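Local atomic coordinates of vacuolar protein sorting-associated protein 29 (Entamoeba histolytica, PDB entry 5XCJ), a protein that binds zinc through a metallophosphatase-type fold and probably serves protein transport as the Vps29 subunit of retromer. Residues Leu4-His10 against Leu35-Cys41; Val58-Ala62 against Leu84-Gln89; Val108-Gly114 against Lys127-Pro132; Lys118-Lys122 against Pro148-Leu152. The protein carries 1 engineered substitution. The contacts are given in a common frame with arbitrary orientation. Numbering follows the deposited sequence.

Contact 1: residues Leu4-His10 against Leu35-Cys41; sequences LVIGDFH and LCTGNLC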
loop_
_atom_site.group_PDB
_atom_site.type_symbol
_atom_site.label_atom_id
_atom_site.label_comp_id
_atom_site.label_asym_id
_atom_site.label_seq_id
_atom_site.Cartn_x
_atom_site.Cartn_y
_atom_site.Cartn_z
ATOM N N LEU A 4 7.877 3.223 -0.285
ATOM C CA LEU A 4 7.438 1.863 -0.061
ATOM C C LEU A 4 5.937 1.916 0.208
ATOM O O LEU A 4 5.505 2.618 1.108
ATOM C CB LEU A 4 8.167 1.255 1.143
ATOM C CG LEU A 4 7.650 -0.057 1.730
ATOM C CD1 LEU A 4 7.770 -1.221 0.759
ATOM C CD2 LEU A 4 8.332 -0.381 3.048
ATOM N N VAL A 5 5.155 1.210 -0.599
ATOM C CA VAL A 5 3.709 1.161 -0.410
ATOM C C VAL A 5 3.387 -0.233 0.120
ATOM O O VAL A 5 3.563 -1.230 -0.566
ATOM C CB VAL A 5 2.952 1.452 -1.717
ATOM C CG1 VAL A 5 1.450 1.487 -1.478
ATOM C CG2 VAL A 5 3.432 2.760 -2.320
ATOM N N ILE A 6 2.915 -0.282 1.358
ATOM C CA ILE A 6 2.626 -1.539 2.044
ATOM C C ILE A 6 1.402 -1.426 2.957
ATOM O O ILE A 6 0.975 -0.323 3.272
ATOM C CB ILE A 6 3.865 -1.955 2.869
ATOM C CG1 ILE A 6 3.921 -3.464 3.117
ATOM C CG2 ILE A 6 3.931 -1.152 4.151
ATOM C CD1 ILE A 6 5.239 -3.936 3.688
ATOM N N GLY A 7 0.849 -2.566 3.362
ATOM C CA GLY A 7 -0.311 -2.587 4.235
ATOM C C GLY A 7 -1.025 -3.920 4.380
ATOM O O GLY A 7 -0.559 -4.946 3.894
ATOM N N ASP A 8 -2.171 -3.882 5.056
ATOM C CA ASP A 8 -3.008 -5.060 5.279
ATOM C C ASP A 8 -2.258 -6.215 5.934
ATOM O O ASP A 8 -2.344 -7.354 5.506
ATOM C CB ASP A 8 -3.705 -5.496 3.995
ATOM C CG ASP A 8 -4.911 -4.642 3.681
ATOM O OD1 ASP A 8 -5.593 -4.239 4.633
ATOM O OD2 ASP A 8 -5.159 -4.367 2.495
ATOM N N PHE A 9 -1.477 -5.877 6.950
ATOM C CA PHE A 9 -0.688 -6.853 7.690
ATOM C C PHE A 9 -1.459 -7.889 8.498
ATOM O O PHE A 9 -1.099 -9.058 8.523
ATOM C CB PHE A 9 0.260 -6.139 8.656
ATOM C CG PHE A 9 1.279 -5.272 7.987
ATOM C CD1 PHE A 9 2.435 -5.820 7.465
ATOM C CD2 PHE A 9 1.085 -3.907 7.890
ATOM C CE1 PHE A 9 3.376 -5.022 6.858
ATOM C CE2 PHE A 9 2.021 -3.103 7.279
ATOM C CZ PHE A 9 3.169 -3.663 6.764
ATOM N N HIS A 10 -2.508 -7.446 9.174
ATOM C CA HIS A 10 -3.237 -8.320 10.080
ATOM C C HIS A 10 -4.754 -8.366 9.956
ATOM O O HIS A 10 -5.403 -7.387 9.607
ATOM C CB HIS A 10 -2.890 -7.891 11.514
ATOM C CG HIS A 10 -3.041 -8.973 12.539
ATOM N ND1 HIS A 10 -2.128 -9.994 12.687
ATOM C CD2 HIS A 10 -3.987 -9.176 13.484
ATOM C CE1 HIS A 10 -2.514 -10.788 13.669
ATOM N NE2 HIS A 10 -3.639 -10.316 14.167
ATOM N N LEU A 35 4.299 4.562 2.760
ATOM C CA LEU A 35 2.870 4.832 2.753
ATOM C C LEU A 35 2.195 3.515 3.108
ATOM O O LEU A 35 2.211 2.572 2.327
ATOM C CB LEU A 35 2.418 5.343 1.387
ATOM C CG LEU A 35 3.153 6.601 0.920
ATOM C CD1 LEU A 35 2.529 7.181 -0.338
ATOM C CD2 LEU A 35 3.239 7.638 2.027
ATOM N N CYS A 36 1.597 3.466 4.285
ATOM C CA CYS A 36 0.960 2.257 4.766
ATOM C C CYS A 36 -0.553 2.395 4.801
ATOM O O CYS A 36 -1.089 3.333 5.380
ATOM C CB CYS A 36 1.494 1.907 6.153
ATOM S SG CYS A 36 0.821 0.388 6.851
ATOM N N THR A 37 -1.231 1.416 4.220
ATOM C CA THR A 37 -2.690 1.395 4.151
ATOM C C THR A 37 -3.417 1.072 5.460
ATOM O O THR A 37 -4.630 1.215 5.536
ATOM C CB THR A 37 -3.208 0.481 3.029
ATOM O OG1 THR A 37 -2.677 -0.835 3.189
ATOM C CG2 THR A 37 -2.815 1.040 1.669
ATOM N N GLY A 38 -2.688 0.658 6.488
ATOM C CA GLY A 38 -3.332 0.315 7.748
ATOM C C GLY A 38 -3.371 -1.174 8.042
ATOM O O GLY A 38 -2.669 -1.947 7.405
ATOM N N ASN A 39 -4.230 -1.556 8.988
ATOM C CA ASN A 39 -4.365 -2.934 9.418
ATOM C C ASN A 39 -3.043 -3.531 9.920
ATOM O O ASN A 39 -2.589 -4.567 9.451
ATOM C CB ASN A 39 -5.016 -3.801 8.341
ATOM C CG ASN A 39 -6.531 -3.691 8.355
ATOM O OD1 ASN A 39 -7.097 -2.976 9.173
ATOM N ND2 ASN A 39 -7.185 -4.395 7.448
ATOM N N LEU A 40 -2.426 -2.825 10.858
ATOM C CA LEU A 40 -1.179 -3.255 11.474
ATOM C C LEU A 40 -1.395 -4.380 12.479
ATOM O O LEU A 40 -2.452 -4.486 13.083
ATOM C CB LEU A 40 -0.493 -2.081 12.179
ATOM C CG LEU A 40 -0.262 -0.800 11.386
ATOM C CD1 LEU A 40 0.351 0.262 12.281
ATOM C CD2 LEU A 40 0.625 -1.066 10.183
ATOM N N CYS A 41 -0.403 -5.245 12.620
ATOM C CA CYS A 41 -0.474 -6.322 13.591
ATOM C C CYS A 41 -0.498 -5.728 15.000
ATOM O O CYS A 41 -1.153 -6.241 15.900
ATOM C CB CYS A 41 0.693 -7.289 13.429
ATOM S SG CYS A 41 0.551 -8.393 12.009
HETATM O O HOH W 1 -3.171 -3.152 1.115
HETATM O O HOH W 2 -5.408 -6.870 6.462
HETATM O O HOH W 3 -5.107 -5.529 11.779
#
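This is the first beta-alpha-beta unit of the calcineurin-like metallophosphatase fold, where two parallel strands run out into metal-site loops. V5 bridges L35 and I6 bridges C36, with hydrogen bonds such as L35 N to L4 O (2.8 Å). Beyond the strands the loops stay paired, with D8 N on G38 O (3.1 Å) and H10 N on N39 O (2.9 Å). The main hollow is at G7. T37 OG1 fills it, lying 3.1 Å from G7 CA, and a beta carbon at G7 would clash with it. The main bump is the F9 ring. C36 SG meets its edge, 3.7 Å from F9 CE2, and L40 CD2 packs 3.7 Å from F9 CD2. T45 of helix 43-52 also touches F9. At the far end H10 meets C41, whose SG lies 3.2 Å from H10 ND1, oblique to the ring. D8 points its CA-CB bond away, yet its carboxylate swings back to N39. Both residues are zinc ligands in this protein, but no metal is bound here. D8 OD1 is hydrogen-bonded to H86, and N39 OD1 to the backbone of F63. Between D8 and N39 themselves there is a weak hydrogen bond, N39 ND2 to D8 OD1, 3.2 Å.

Contact 2: residues Val58-Ala62 against Leu84-Gln89; sequences VVKGA and LMHGHQ. Engineered in segment 58-62: A62 (natural residue Asp).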
loop_
_atom_site.group_PDB
_atom_site.type_symbol
_atom_site.label_atom_id
_atom_site.label_comp_id
_atom_site.label_asym_id
_atom_site.label_seq_id
_atom_site.Cartn_x
_atom_site.Cartn_y
_atom_site.Cartn_z
ATOM N N VAL A 58 0.753 6.145 8.169
ATOM C CA VAL A 58 -0.206 5.070 8.361
ATOM C C VAL A 58 -1.631 5.586 8.543
ATOM O O VAL A 58 -1.889 6.433 9.383
ATOM C CB VAL A 58 0.174 4.201 9.571
ATOM C CG1 VAL A 58 -0.808 3.059 9.736
ATOM C CG2 VAL A 58 1.592 3.684 9.418
ATOM N N VAL A 59 -2.550 5.074 7.740
ATOM C CA VAL A 59 -3.959 5.446 7.856
ATOM C C VAL A 59 -4.708 4.397 8.675
ATOM O O VAL A 59 -4.222 3.282 8.855
ATOM C CB VAL A 59 -4.633 5.631 6.488
ATOM C CG1 VAL A 59 -4.123 6.893 5.813
ATOM C CG2 VAL A 59 -4.410 4.411 5.612
ATOM N N LYS A 60 -5.893 4.752 9.159
ATOM C CA LYS A 60 -6.670 3.824 9.966
ATOM C C LYS A 60 -7.357 2.742 9.144
ATOM O O LYS A 60 -8.107 3.013 8.219
ATOM C CB LYS A 60 -7.706 4.567 10.808
ATOM C CG LYS A 60 -8.591 3.637 11.614
ATOM C CD LYS A 60 -9.558 4.395 12.501
ATOM C CE LYS A 60 -10.487 3.445 13.229
ATOM N NZ LYS A 60 -11.025 2.382 12.342
ATOM N N GLY A 61 -7.068 1.502 9.507
ATOM C CA GLY A 61 -7.631 0.330 8.876
ATOM C C GLY A 61 -8.958 -0.085 9.481
ATOM O O GLY A 61 -9.458 0.553 10.395
ATOM N N ALA A 62 -9.535 -1.147 8.946
ATOM C CA ALA A 62 -10.791 -1.654 9.465
ATOM C C ALA A 62 -10.628 -2.147 10.899
ATOM O O ALA A 62 -11.489 -1.919 11.731
ATOM C CB ALA A 62 -11.334 -2.759 8.573
ATOM N N LEU A 84 -4.005 8.653 0.396
ATOM C CA LEU A 84 -3.905 7.360 1.051
ATOM C C LEU A 84 -5.036 7.070 2.031
ATOM O O LEU A 84 -5.357 7.903 2.864
ATOM C CB LEU A 84 -2.560 7.277 1.772
ATOM C CG LEU A 84 -2.283 6.092 2.697
ATOM C CD1 LEU A 84 -1.900 4.877 1.873
ATOM C CD2 LEU A 84 -1.188 6.437 3.690
ATOM N N MET A 85 -5.639 5.902 1.883
ATOM C CA MET A 85 -6.675 5.427 2.789
ATOM C C MET A 85 -6.755 3.900 2.717
ATOM O O MET A 85 -6.336 3.303 1.731
ATOM C CB MET A 85 -8.012 6.128 2.546
ATOM C CG MET A 85 -8.980 5.414 1.629
ATOM S SD MET A 85 -10.580 6.239 1.673
ATOM C CE MET A 85 -10.641 6.783 3.369
ATOM N N HIS A 86 -7.302 3.264 3.745
ATOM C CA HIS A 86 -7.374 1.808 3.760
ATOM C C HIS A 86 -8.213 1.226 2.624
ATOM O O HIS A 86 -7.842 0.222 2.029
ATOM C CB HIS A 86 -7.845 1.275 5.111
ATOM C CG HIS A 86 -7.843 -0.216 5.192
ATOM N ND1 HIS A 86 -8.996 -0.955 5.345
ATOM C CD2 HIS A 86 -6.833 -1.110 5.127
ATOM C CE1 HIS A 86 -8.693 -2.238 5.370
ATOM N NE2 HIS A 86 -7.386 -2.359 5.242
ATOM N N GLY A 87 -9.310 1.890 2.285
ATOM C CA GLY A 87 -10.170 1.435 1.213
ATOM C C GLY A 87 -11.430 0.655 1.554
ATOM O O GLY A 87 -12.217 0.354 0.670
ATOM N N HIS A 88 -11.620 0.318 2.824
ATOM C CA HIS A 88 -12.843 -0.357 3.249
ATOM C C HIS A 88 -14.046 0.587 3.111
ATOM O O HIS A 88 -15.174 0.146 2.946
ATOM C CB HIS A 88 -12.745 -0.965 4.653
ATOM C CG HIS A 88 -12.588 0.036 5.751
ATOM N ND1 HIS A 88 -11.405 0.699 5.992
ATOM C CD2 HIS A 88 -13.456 0.466 6.696
ATOM C CE1 HIS A 88 -11.553 1.495 7.032
ATOM N NE2 HIS A 88 -12.791 1.381 7.472
ATOM N N GLN A 89 -13.767 1.881 3.225
ATOM C CA GLN A 89 -14.757 2.950 3.111
ATOM C C GLN A 89 -15.282 3.167 1.690
ATOM O O GLN A 89 -16.330 3.775 1.502
ATOM C CB GLN A 89 -14.219 4.263 3.674
ATOM C CG GLN A 89 -13.448 4.114 4.967
ATOM C CD GLN A 89 -11.981 3.864 4.724
ATOM O OE1 GLN A 89 -11.602 3.287 3.713
ATOM N NE2 GLN A 89 -11.149 4.306 5.647
HETATM O O HOH W 4 -8.184 4.549 6.256
#
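The loop after strand 55-58 packs on the end of strand 80-85 and the turn beyond it. No direct hydrogen bond crosses between the two segments. V59 comes first and points toward the strand. V59 CG1 lies 3.7 Å from L84 CD2, and V59 CG2 lies 3.6 Å from H86 N. At K60 the backbone carbonyl makes the polar link. One water donates to K60 O (2.5 Å) and accepts from H86 N (3.0 Å) and Q89 NE2 (3.0 Å); Q89 NE2 is also hydrogen-bonded to E71. G61 CA sits over the face of the H86 ring, 4.0 Å from the centroid, a CH-pi contact. A62 is an engineered residue, Asp in the natural protein. A62 CB sits over the face of the H88 ring, 4.2 Å from the centroid. The two histidines are tied to each other, H86 ND1 to H88 ND1 at 3.0 Å, while H86 NE2 is hydrogen-bonded to the zinc ligand D8. Residue 62 is a zinc-site position, substituted and without metal here, so these loops border the metal site of a calcineurin-like phosphoesterase fold.

Contact 3: residues Val108-Gly114 against Lys127-Pro132; sequences VDILITG and KYFLNP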
loop_
_atom_site.group_PDB
_atom_site.type_symbol
_atom_site.label_atom_id
_atom_site.label_comp_id
_atom_site.label_asym_id
_atom_site.label_seq_id
_atom_site.Cartn_x
_atom_site.Cartn_y
_atom_site.Cartn_z
ATOM N N VAL A 108 -6.172 14.402 -5.697
ATOM C CA VAL A 108 -4.816 13.897 -5.811
ATOM C C VAL A 108 -4.585 13.158 -7.115
ATOM O O VAL A 108 -5.511 12.635 -7.716
ATOM C CB VAL A 108 -4.503 12.917 -4.665
ATOM C CG1 VAL A 108 -4.561 13.623 -3.322
ATOM C CG2 VAL A 108 -5.475 11.755 -4.694
ATOM N N ASP A 109 -3.350 13.219 -7.590
ATOM C CA ASP A 109 -2.923 12.513 -8.791
ATOM C C ASP A 109 -2.890 10.992 -8.610
ATOM O O ASP A 109 -3.167 10.234 -9.530
ATOM C CB ASP A 109 -1.574 13.034 -9.270
ATOM C CG ASP A 109 -1.519 14.540 -9.300
ATOM O OD1 ASP A 109 -2.539 15.163 -9.644
ATOM O OD2 ASP A 109 -0.461 15.096 -8.975
ATOM N N ILE A 110 -2.497 10.568 -7.414
ATOM C CA ILE A 110 -2.393 9.160 -7.084
ATOM C C ILE A 110 -3.233 8.785 -5.865
ATOM O O ILE A 110 -3.185 9.457 -4.845
ATOM C CB ILE A 110 -0.929 8.770 -6.793
ATOM C CG1 ILE A 110 -0.028 9.077 -7.990
ATOM C CG2 ILE A 110 -0.824 7.304 -6.415
ATOM C CD1 ILE A 110 1.425 8.728 -7.758
ATOM N N LEU A 111 -4.011 7.717 -5.986
ATOM C CA LEU A 111 -4.808 7.246 -4.862
ATOM C C LEU A 111 -4.366 5.844 -4.467
ATOM O O LEU A 111 -4.433 4.912 -5.258
ATOM C CB LEU A 111 -6.303 7.257 -5.189
ATOM C CG LEU A 111 -7.215 6.820 -4.043
ATOM C CD1 LEU A 111 -7.174 7.829 -2.914
ATOM C CD2 LEU A 111 -8.643 6.606 -4.523
ATOM N N ILE A 112 -3.936 5.704 -3.222
ATOM C CA ILE A 112 -3.481 4.429 -2.704
ATOM C C ILE A 112 -4.496 3.898 -1.703
ATOM O O ILE A 112 -4.876 4.588 -0.767
ATOM C CB ILE A 112 -2.109 4.547 -2.018
ATOM C CG1 ILE A 112 -1.071 5.116 -2.991
ATOM C CG2 ILE A 112 -1.668 3.206 -1.472
ATOM C CD1 ILE A 112 0.321 5.229 -2.420
ATOM N N THR A 113 -4.938 2.668 -1.940
ATOM C CA THR A 113 -5.906 1.982 -1.093
ATOM C C THR A 113 -5.556 0.495 -0.952
ATOM O O THR A 113 -4.837 -0.054 -1.767
ATOM C CB THR A 113 -7.345 2.109 -1.642
ATOM O OG1 THR A 113 -7.407 1.597 -2.978
ATOM C CG2 THR A 113 -7.802 3.553 -1.633
ATOM N N GLY A 114 -6.063 -0.136 0.099
ATOM C CA GLY A 114 -5.828 -1.545 0.325
ATOM C C GLY A 114 -7.160 -2.259 0.339
ATOM O O GLY A 114 -7.878 -2.208 -0.662
ATOM N N LYS A 127 -5.201 9.479 -14.112
ATOM C CA LYS A 127 -5.007 9.357 -12.674
ATOM C C LYS A 127 -4.559 7.927 -12.371
ATOM O O LYS A 127 -4.884 7.001 -13.104
ATOM C CB LYS A 127 -6.282 9.694 -11.902
ATOM C CG LYS A 127 -6.899 11.038 -12.247
ATOM C CD LYS A 127 -5.942 12.183 -11.993
ATOM C CE LYS A 127 -6.344 13.413 -12.791
ATOM N NZ LYS A 127 -5.660 14.643 -12.328
ATOM N N TYR A 128 -3.804 7.757 -11.292
ATOM C CA TYR A 128 -3.283 6.446 -10.939
ATOM C C TYR A 128 -3.845 5.899 -9.641
ATOM O O TYR A 128 -3.876 6.589 -8.633
ATOM C CB TYR A 128 -1.760 6.501 -10.870
ATOM C CG TYR A 128 -1.140 7.159 -12.079
ATOM C CD1 TYR A 128 -0.947 8.526 -12.122
ATOM C CD2 TYR A 128 -0.766 6.409 -13.181
ATOM C CE1 TYR A 128 -0.387 9.130 -13.230
ATOM C CE2 TYR A 128 -0.207 7.001 -14.290
ATOM C CZ TYR A 128 -0.022 8.359 -14.310
ATOM O OH TYR A 128 0.534 8.949 -15.417
ATOM N N PHE A 129 -4.310 4.659 -9.698
ATOM C CA PHE A 129 -4.867 3.981 -8.541
ATOM C C PHE A 129 -3.976 2.796 -8.210
ATOM O O PHE A 129 -3.822 1.890 -9.017
ATOM C CB PHE A 129 -6.293 3.531 -8.837
ATOM C CG PHE A 129 -7.247 4.670 -9.049
ATOM C CD1 PHE A 129 -7.290 5.338 -10.260
ATOM C CD2 PHE A 129 -8.089 5.082 -8.036
ATOM C CE1 PHE A 129 -8.162 6.389 -10.453
ATOM C CE2 PHE A 129 -8.960 6.133 -8.226
ATOM C CZ PHE A 129 -8.995 6.789 -9.439
ATOM N N LEU A 130 -3.416 2.808 -7.004
ATOM C CA LEU A 130 -2.500 1.766 -6.556
ATOM C C LEU A 130 -2.915 1.018 -5.290
ATOM O O LEU A 130 -3.370 1.614 -4.324
ATOM C CB LEU A 130 -1.109 2.362 -6.351
ATOM C CG LEU A 130 -0.688 3.402 -7.387
ATOM C CD1 LEU A 130 0.623 4.066 -7.014
ATOM C CD2 LEU A 130 -0.597 2.757 -8.753
ATOM N N ASN A 131 -2.796 -0.298 -5.337
ATOM C CA ASN A 131 -3.078 -1.153 -4.197
ATOM C C ASN A 131 -1.901 -2.123 -4.084
ATOM O O ASN A 131 -1.651 -2.885 -5.005
ATOM C CB ASN A 131 -4.385 -1.898 -4.436
ATOM C CG ASN A 131 -4.828 -2.707 -3.239
ATOM O OD1 ASN A 131 -4.020 -3.255 -2.513
ATOM N ND2 ASN A 131 -6.134 -2.791 -3.043
ATOM N N PRO A 132 -1.203 -2.116 -2.956
ATOM C CA PRO A 132 -0.045 -3.002 -2.782
ATOM C C PRO A 132 -0.397 -4.421 -2.324
ATOM O O PRO A 132 0.494 -5.258 -2.219
ATOM C CB PRO A 132 0.782 -2.290 -1.708
ATOM C CG PRO A 132 -0.214 -1.520 -0.920
ATOM C CD PRO A 132 -1.349 -1.168 -1.840
#
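This is a parallel strand pairing in the middle of the five-stranded mixed sheet. Strand 110-112 lies beside strand 127-131, with strand 80-85 on its other side. The short axes come within 4.8 Å and diverge by 17°. Four backbone hydrogen bonds form the ladder: Y128 N to D109 O (3.1 Å), L111 N to Y128 O (2.9 Å), L130 N to L111 O (2.9 Å) and T113 N to L130 O (3.0 Å). They set I110 opposite Y128, L111 opposite F129 and I112 opposite L130. I110, I112, Y128 and L130 share one face. There I110 CG2 packs 3.6 Å from L130 CD1, and L160 and I162 of the other sheet cover this side. L111 and F129 share the opposite face, with L111 CD2 3.7 Å from F129 CE2. Helix 96-106 covers them, through L106 on L111 and L99 on F129. At the start of the pair D109 OD1 and K127 NZ are 4.1 Å apart, too far for a salt bridge; D109 OD2 is hydrogen-bonded to K81. At the far end N131 CA makes a CA-H...O contact with T113 O (3.2 Å), and N131 OD1 is hydrogen-bonded to G133. G114 leads directly to H115, a zinc ligand. A strand leading into a loop with metal ligands fits the metallophosphatase alpha/beta sandwich, two mixed sheets flanked by helices.

Contact 4: residues Lys118-Lys122 against Pro148-Leu152; sequences KLETK and PSFML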
loop_
_atom_site.group_PDB
_atom_site.type_symbol
_atom_site.label_atom_id
_atom_site.label_comp_id
_atom_site.label_asym_id
_atom_site.label_seq_id
_atom_site.Cartn_x
_atom_site.Cartn_y
_atom_site.Cartn_z
ATOM N N LYS A 118 -5.481 -7.689 -2.836
ATOM C CA LYS A 118 -4.978 -8.041 -4.149
ATOM C C LYS A 118 -4.208 -6.852 -4.699
ATOM O O LYS A 118 -4.754 -5.766 -4.854
ATOM C CB LYS A 118 -6.097 -8.430 -5.107
ATOM C CG LYS A 118 -5.588 -9.051 -6.394
ATOM C CD LYS A 118 -4.314 -9.844 -6.145
ATOM C CE LYS A 118 -4.265 -11.116 -6.974
ATOM N NZ LYS A 118 -3.997 -12.317 -6.141
ATOM N N LEU A 119 -2.928 -7.055 -4.972
ATOM C CA LEU A 119 -2.108 -5.982 -5.491
ATOM C C LEU A 119 -2.570 -5.633 -6.894
ATOM O O LEU A 119 -2.819 -6.511 -7.703
ATOM C CB LEU A 119 -0.638 -6.400 -5.521
ATOM C CG LEU A 119 0.356 -5.413 -6.121
ATOM C CD1 LEU A 119 1.726 -5.604 -5.499
ATOM C CD2 LEU A 119 0.432 -5.555 -7.628
ATOM N N GLU A 120 -2.736 -4.346 -7.158
ATOM C CA GLU A 120 -3.135 -3.909 -8.486
ATOM C C GLU A 120 -2.597 -2.530 -8.829
ATOM O O GLU A 120 -2.569 -1.638 -7.988
ATOM C CB GLU A 120 -4.662 -3.915 -8.611
ATOM C CG GLU A 120 -5.179 -3.667 -10.015
ATOM C CD GLU A 120 -6.691 -3.604 -10.079
ATOM O OE1 GLU A 120 -7.326 -4.638 -10.366
ATOM O OE2 GLU A 120 -7.243 -2.518 -9.825
ATOM N N THR A 121 -2.177 -2.365 -10.078
ATOM C CA THR A 121 -1.723 -1.081 -10.571
ATOM C C THR A 121 -2.629 -0.733 -11.746
ATOM O O THR A 121 -2.706 -1.481 -12.702
ATOM C CB THR A 121 -0.271 -1.130 -11.057
ATOM O OG1 THR A 121 0.601 -1.318 -9.942
ATOM C CG2 THR A 121 0.080 0.161 -11.761
ATOM N N LYS A 122 -3.350 0.377 -11.647
ATOM C CA LYS A 122 -4.234 0.782 -12.729
ATOM C C LYS A 122 -4.207 2.278 -13.013
ATOM O O LYS A 122 -4.169 3.090 -12.101
ATOM C CB LYS A 122 -5.663 0.329 -12.436
ATOM C CG LYS A 122 -6.404 -0.209 -13.641
ATOM C CD LYS A 122 -7.783 -0.732 -13.277
ATOM C CE LYS A 122 -8.604 0.308 -12.540
ATOM N NZ LYS A 122 -9.797 -0.286 -11.886
ATOM N N PRO A 148 1.529 -12.752 -0.481
ATOM C CA PRO A 148 2.201 -11.590 0.098
ATOM C C PRO A 148 2.631 -10.657 -1.021
ATOM O O PRO A 148 3.177 -11.109 -2.017
ATOM C CB PRO A 148 3.419 -12.196 0.791
ATOM C CG PRO A 148 2.985 -13.573 1.139
ATOM C CD PRO A 148 2.097 -14.016 0.019
ATOM N N SER A 149 2.342 -9.377 -0.856
ATOM C CA SER A 149 2.669 -8.387 -1.858
ATOM C C SER A 149 2.961 -7.010 -1.294
ATOM O O SER A 149 2.521 -6.664 -0.210
ATOM C CB SER A 149 1.506 -8.268 -2.839
ATOM O OG SER A 149 1.448 -9.408 -3.666
ATOM N N PHE A 150 3.730 -6.241 -2.057
ATOM C CA PHE A 150 4.052 -4.854 -1.745
ATOM C C PHE A 150 4.517 -4.121 -3.005
ATOM O O PHE A 150 4.782 -4.739 -4.029
ATOM C CB PHE A 150 5.027 -4.701 -0.578
ATOM C CG PHE A 150 6.445 -5.031 -0.920
ATOM C CD1 PHE A 150 7.267 -4.080 -1.485
ATOM C CD2 PHE A 150 6.952 -6.288 -0.665
ATOM C CE1 PHE A 150 8.573 -4.381 -1.795
ATOM C CE2 PHE A 150 8.256 -6.595 -0.976
ATOM C CZ PHE A 150 9.065 -5.639 -1.542
ATOM N N MET A 151 4.596 -2.803 -2.916
ATOM C CA MET A 151 5.016 -1.986 -4.043
ATOM C C MET A 151 6.123 -1.021 -3.664
ATOM O O MET A 151 6.193 -0.555 -2.535
ATOM C CB MET A 151 3.853 -1.138 -4.545
ATOM C CG MET A 151 2.795 -1.840 -5.363
ATOM S SD MET A 151 1.553 -0.622 -5.851
ATOM C CE MET A 151 0.483 -1.617 -6.881
ATOM N N LEU A 152 6.988 -0.733 -4.626
ATOM C CA LEU A 152 8.037 0.247 -4.447
ATOM C C LEU A 152 7.866 1.236 -5.585
ATOM O O LEU A 152 7.777 0.835 -6.739
ATOM C CB LEU A 152 9.419 -0.385 -4.502
ATOM C CG LEU A 152 9.865 -1.078 -3.224
ATOM C CD1 LEU A 152 11.256 -1.656 -3.399
ATOM C CD2 LEU A 152 9.818 -0.102 -2.062
HETATM O O HOH W 5 -1.275 -9.355 -3.919
#
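Van der Waals contacts dominate here, between residues 119-121, near the start of edge strand 120-124, and strand 149-156 of the other sheet. The one purely apolar side-chain pair is L119 with M151, L119 CG lying 3.9 Å from M151 CE. L119 CD1 also lies 3.8 Å from S149 CB. Other approaches are to oxygen. L119 CD1 is 3.5 Å from F150 O. The extended M151 side chain reaches across the gap, and M151 CE ends 3.2 Å from E120 O and 3.1 Å from T121 OG1. T121 OG1 itself is hydrogen-bonded to E164 of strand 159-168. Polar links between the segments run through water. One molecule accepts from L119 N (3.0 Å) and lies 2.7 Å from S149 OG. No direct hydrogen bond joins the two segments, and the nearest CA pair, L119 and S149, is 6.5 Å apart, so the strands are not paired. Each is hydrogen-bonded within its own sheet instead: E120 with N131, F150 with Y165. This is a partly buried margin of the interface between the two sheets of the calcineurin-like alpha/beta sandwich.

Contacts 1 and 2 are the nearest pair, with centres 9 Å apart, and meet at the metal site. D8 OD1 is 2.7 Å from H86 NE2, and N39 OD1 is 3.1 Å from A62 N. Contact 3 continues the sheet of contact 2: M85 N lies 3.1 Å from I112 O and H86 O 2.6 Å from G114 N. It also reaches contact 1, where V5 CG1 is 3.6 Å from I112 CG2 between the sheets. Contact 4 spans the sheets; V5 N to M151 O (2.8 Å) ties one of its strands to contact 1, and N131 O to E120 N (2.8 Å) ties the other to contact 3. S149 of contact 4 is about 9 Å from D8, side chain to side chain.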